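Local coordinates for protein geranyltranstransferase (IspA) (PDB 3LLW) that probably catalyses the magnesium-dependent condensation of isoprenoid diphosphates, as a prenyltransferase of the FPP/GGPP synthase family, at residues Leu176-Leu181 against Asn253-Leu258; Leu192-Leu197 against Trp214-Gly219. All coordinates share one frame; numbering follows the deposited sequence.

Interaction 1. Residues Leu176-Leu181 against Asn253-Leu258; sequences LNLEQL and NSFVNL
Apolar contact carries most of this meeting, centred on L181. Chi1 (-170°) swings its CG anti to the backbone N, and from there CD1 and CD2 part to different targets. CD2 lies over the middle of the F255 ring, 4.0 Å from its centroid and 11° off the normal, a CH-pi contact; CD1 rests on the backbone of N253, 3.5 Å from N253 O. L178 CD1 reaches the edge of the same ring and meets L258 CD2 at 3.7 Å, the leucines crossing at about a right angle. L258 CD1 lies 3.4 Å from L176 O, and L176 CD1 lies against the amide end of N253, whose ND2 is bound by F171 O.

N177 OD1 accepts from Q180 N (2.8 Å), nearly along its C=O axis, while Q180 OE1 takes N177 N on a lone pair in its carbonyl plane (3.0 Å, 175°): a capping box. S254 OG caps the other helix through a weak bond from V256 N. Two capped helix starts thus pack together in the almost wholly helical polyprenyl synthetase fold, the N253 side chain about 9 Å from that of D100, which is seen to bind Mg(2+) in this protein though this chain holds none.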
# COMPACT_ATOMS: atom_id res chain seq x y z
N LEU A 176 7.46 26.56 -12.95
CA LEU A 176 8.44 26.13 -11.96
C LEU A 176 9.84 26.46 -12.48
O LEU A 176 10.05 26.47 -13.69
CB LEU A 176 8.30 24.62 -11.72
CG LEU A 176 6.99 24.13 -11.10
CD1 LEU A 176 6.96 22.64 -11.13
CD2 LEU A 176 6.76 24.64 -9.69
N ASN A 177 10.79 26.74 -11.59
CA ASN A 177 12.17 26.89 -12.02
C ASN A 177 12.76 25.53 -12.36
O ASN A 177 12.12 24.51 -12.10
CB ASN A 177 13.03 27.70 -11.02
CG ASN A 177 13.26 26.99 -9.68
OD1 ASN A 177 13.49 25.79 -9.61
ND2 ASN A 177 13.24 27.76 -8.61
N LEU A 178 13.97 25.53 -12.92
CA LEU A 178 14.72 24.31 -13.24
C LEU A 178 14.90 23.34 -12.09
O LEU A 178 14.68 22.14 -12.27
CB LEU A 178 16.11 24.67 -13.81
CG LEU A 178 16.95 23.50 -14.34
CD1 LEU A 178 16.32 22.95 -15.61
CD2 LEU A 178 18.41 23.88 -14.56
N GLU A 179 15.29 23.84 -10.93
CA GLU A 179 15.54 22.99 -9.78
C GLU A 179 14.26 22.30 -9.32
O GLU A 179 14.25 21.11 -8.99
CB GLU A 179 16.12 23.81 -8.62
CG GLU A 179 16.42 23.01 -7.35
CD GLU A 179 17.19 23.81 -6.29
OE1 GLU A 179 18.07 24.63 -6.67
OE2 GLU A 179 16.94 23.61 -5.08
N GLN A 180 13.16 23.05 -9.32
CA GLN A 180 11.96 22.49 -8.78
C GLN A 180 11.28 21.55 -9.78
O GLN A 180 10.75 20.51 -9.38
CB GLN A 180 11.09 23.56 -8.08
CG GLN A 180 10.50 24.64 -8.91
CD GLN A 180 10.19 25.90 -8.11
OE1 GLN A 180 9.92 26.94 -8.70
NE2 GLN A 180 10.23 25.81 -6.78
N LEU A 181 11.42 21.86 -11.07
CA LEU A 181 10.93 20.99 -12.15
C LEU A 181 11.69 19.66 -12.26
O LEU A 181 11.08 18.62 -12.53
CB LEU A 181 10.94 21.72 -13.48
CG LEU A 181 10.25 21.05 -14.68
CD1 LEU A 181 8.77 20.63 -14.40
CD2 LEU A 181 10.36 21.94 -15.91
N ASN A 253 3.43 21.05 -16.29
CA ASN A 253 4.77 21.28 -15.75
C ASN A 253 5.79 20.52 -16.57
O ASN A 253 6.13 19.38 -16.25
CB ASN A 253 4.89 20.78 -14.31
CG ASN A 253 4.05 21.55 -13.33
OD1 ASN A 253 3.24 20.95 -12.62
ND2 ASN A 253 4.24 22.86 -13.25
N SER A 254 6.27 21.13 -17.64
CA SER A 254 7.11 20.40 -18.57
C SER A 254 8.35 21.18 -18.99
O SER A 254 8.41 22.40 -18.87
CB SER A 254 6.27 19.95 -19.78
OG SER A 254 6.62 20.63 -20.96
N PHE A 255 9.35 20.46 -19.48
CA PHE A 255 10.59 21.07 -19.92
C PHE A 255 10.45 21.86 -21.22
O PHE A 255 11.26 22.74 -21.49
CB PHE A 255 11.69 20.02 -20.05
CG PHE A 255 12.27 19.62 -18.74
CD1 PHE A 255 13.24 20.40 -18.13
CD2 PHE A 255 11.84 18.46 -18.11
CE1 PHE A 255 13.76 20.04 -16.90
CE2 PHE A 255 12.38 18.09 -16.88
CZ PHE A 255 13.34 18.88 -16.29
N VAL A 256 9.43 21.55 -22.02
CA VAL A 256 9.13 22.35 -23.19
C VAL A 256 8.64 23.76 -22.79
O VAL A 256 8.96 24.74 -23.45
CB VAL A 256 8.14 21.63 -24.15
CG1 VAL A 256 7.84 22.48 -25.40
CG2 VAL A 256 8.71 20.24 -24.57
N ASN A 257 7.92 23.86 -21.68
CA ASN A 257 7.49 25.16 -21.18
C ASN A 257 8.63 25.96 -20.56
O ASN A 257 8.75 27.16 -20.80
CB ASN A 257 6.34 25.03 -20.18
CG ASN A 257 5.05 24.65 -20.85
OD1 ASN A 257 4.93 24.71 -22.07
ND2 ASN A 257 4.06 24.25 -20.05
N LEU A 258 9.45 25.28 -19.75
CA LEU A 258 10.59 25.93 -19.12
C LEU A 258 11.64 26.33 -20.16
O LEU A 258 12.09 27.47 -20.16
CB LEU A 258 11.21 25.02 -18.06
CG LEU A 258 12.46 25.54 -17.34
CD1 LEU A 258 12.18 26.67 -16.37
CD2 LEU A 258 13.12 24.41 -16.62

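Interaction 2. Residues Leu192-Leu197 against Trp214-Gly219; sequences LISASL and WLQAFG
Helices 178-204 and 209-236 run antiparallel here, their short axes 7.9 Å apart and 149° between directions, and G219 is where the backbones draw closest: its CA lies 3.9 Å from that of S194. A CB on G219 would point at the opposite helix and run into S194 CA and L197 CD1. L197 fills the ground beside the glycine. With CG anti to its own carbonyl carbon (chi1 -70°), it sets CD1 against the backbone, 3.4 Å from G219 CA, and the same methyl comes obliquely to the F218 ring at CD2.

One turn away L215, its CG likewise anti to the carbonyl carbon, directs CD1 at L197 O while CD2 sits more loosely by L197 CB. V59 of helix 51-63 and L293 of helix 287-301 touch both leucines, so the pair sits in a core shared by four helices. Such a buried antiparallel pairing of neighbouring helices belongs to the all-alpha bundle of the trans-prenyltransferases. I193 leans its CG2 branch on G219 O and packs against M222 and F226 further along the second helix.

The polar side of the contact is made by S194. Its CB presses on the backbone at Q216 O (3.4 Å), and OG, its torsion off the staggered positions (chi1 114°), is held through a water, 2.8 Å from S194 OG, that donates to Q216 OE1 at 3.0 Å. Q216 starts with its CB turned away from helix 178-204, and its extended chain carries OE1 back to the water.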
# COMPACT_ATOMS: atom_id res chain seq x y z
N LEU A 192 10.45 5.44 -9.30
CA LEU A 192 9.88 4.11 -9.61
C LEU A 192 10.63 3.36 -10.73
O LEU A 192 10.71 2.12 -10.74
CB LEU A 192 8.39 4.24 -9.94
CG LEU A 192 7.52 2.98 -10.02
CD1 LEU A 192 7.56 2.23 -8.70
CD2 LEU A 192 6.06 3.28 -10.46
N ILE A 193 11.17 4.13 -11.67
CA ILE A 193 12.01 3.60 -12.75
C ILE A 193 13.37 3.10 -12.17
O ILE A 193 13.86 2.03 -12.54
CB ILE A 193 12.20 4.70 -13.83
CG1 ILE A 193 10.90 4.84 -14.67
CG2 ILE A 193 13.41 4.47 -14.73
CD1 ILE A 193 10.97 5.95 -15.65
N SER A 194 13.96 3.86 -11.25
CA SER A 194 15.22 3.41 -10.64
C SER A 194 14.96 2.26 -9.66
O SER A 194 15.76 1.34 -9.56
CB SER A 194 16.03 4.57 -10.04
OG SER A 194 16.16 4.51 -8.64
N ALA A 195 13.79 2.27 -9.00
CA ALA A 195 13.35 1.15 -8.15
C ALA A 195 13.22 -0.15 -8.93
O ALA A 195 13.81 -1.16 -8.52
CB ALA A 195 12.06 1.46 -7.39
N SER A 196 12.46 -0.12 -10.04
CA SER A 196 12.40 -1.23 -11.02
C SER A 196 13.79 -1.84 -11.33
O SER A 196 13.98 -3.06 -11.26
CB SER A 196 11.76 -0.77 -12.33
OG SER A 196 10.51 -0.12 -12.10
N LEU A 197 14.77 -1.00 -11.64
CA LEU A 197 16.12 -1.47 -11.95
C LEU A 197 16.79 -2.17 -10.78
O LEU A 197 17.19 -3.32 -10.92
CB LEU A 197 17.00 -0.33 -12.45
CG LEU A 197 16.63 0.18 -13.84
CD1 LEU A 197 17.21 1.55 -14.02
CD2 LEU A 197 17.16 -0.72 -14.93
N TRP A 214 25.28 2.15 -8.71
CA TRP A 214 25.30 2.47 -10.13
C TRP A 214 23.90 2.41 -10.75
O TRP A 214 23.50 3.35 -11.44
CB TRP A 214 26.26 1.55 -10.88
CG TRP A 214 26.49 1.99 -12.29
CD1 TRP A 214 27.47 2.82 -12.74
CD2 TRP A 214 25.69 1.66 -13.43
NE1 TRP A 214 27.34 3.02 -14.09
CE2 TRP A 214 26.26 2.32 -14.54
CE3 TRP A 214 24.55 0.87 -13.63
CZ2 TRP A 214 25.72 2.22 -15.82
CZ3 TRP A 214 24.02 0.77 -14.89
CH2 TRP A 214 24.61 1.44 -15.98
N LEU A 215 23.16 1.32 -10.52
CA LEU A 215 21.81 1.17 -11.11
C LEU A 215 20.84 2.22 -10.57
O LEU A 215 20.04 2.78 -11.33
CB LEU A 215 21.22 -0.23 -10.88
CG LEU A 215 21.63 -1.38 -11.79
CD1 LEU A 215 21.05 -2.65 -11.24
CD2 LEU A 215 21.22 -1.18 -13.23
N GLN A 216 20.94 2.47 -9.27
CA GLN A 216 20.17 3.50 -8.59
C GLN A 216 20.31 4.84 -9.29
O GLN A 216 19.30 5.42 -9.70
CB GLN A 216 20.57 3.60 -7.12
CG GLN A 216 19.66 4.48 -6.29
CD GLN A 216 19.58 4.05 -4.83
OE1 GLN A 216 18.50 3.97 -4.26
NE2 GLN A 216 20.74 3.76 -4.23
N ALA A 217 21.54 5.29 -9.48
CA ALA A 217 21.83 6.55 -10.15
C ALA A 217 21.45 6.53 -11.63
O ALA A 217 20.96 7.54 -12.16
CB ALA A 217 23.28 6.91 -9.98
N PHE A 218 21.68 5.39 -12.29
CA PHE A 218 21.41 5.27 -13.71
C PHE A 218 19.93 5.47 -14.00
O PHE A 218 19.57 6.23 -14.91
CB PHE A 218 21.87 3.91 -14.23
CG PHE A 218 21.59 3.69 -15.69
CD1 PHE A 218 22.25 4.45 -16.66
CD2 PHE A 218 20.67 2.73 -16.11
CE1 PHE A 218 22.00 4.25 -18.02
CE2 PHE A 218 20.42 2.52 -17.46
CZ PHE A 218 21.09 3.29 -18.42
N GLY A 219 19.10 4.81 -13.20
CA GLY A 219 17.65 4.89 -13.31
C GLY A 219 17.09 6.27 -13.10
O GLY A 219 16.17 6.68 -13.81
O HOH W 1 16.11 4.89 -5.84

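In the fold
Helix 178-204 ties the two contacts together: its first turn serves interaction 1, and a segment some three turns further on serves interaction 2. Their centres lie 22 Å apart, their nearest atoms about 12 Å. Along the chain interaction 2 is nested inside interaction 1, since 192-197 and 214-219 both fall between 176-181 and 253-258. Helix 209-236 supplies the inner partner and is followed by the short helix 255-259, which supplies the outer one. Interaction 2 is centred about 10 Å from the chain's centre, the partly buried interaction 1 about 22 Å, its N253 side chain about 9 to 10 Å from those of the aspartates seen to bind Mg(2+); both fall within the polyprenyl synthetase range.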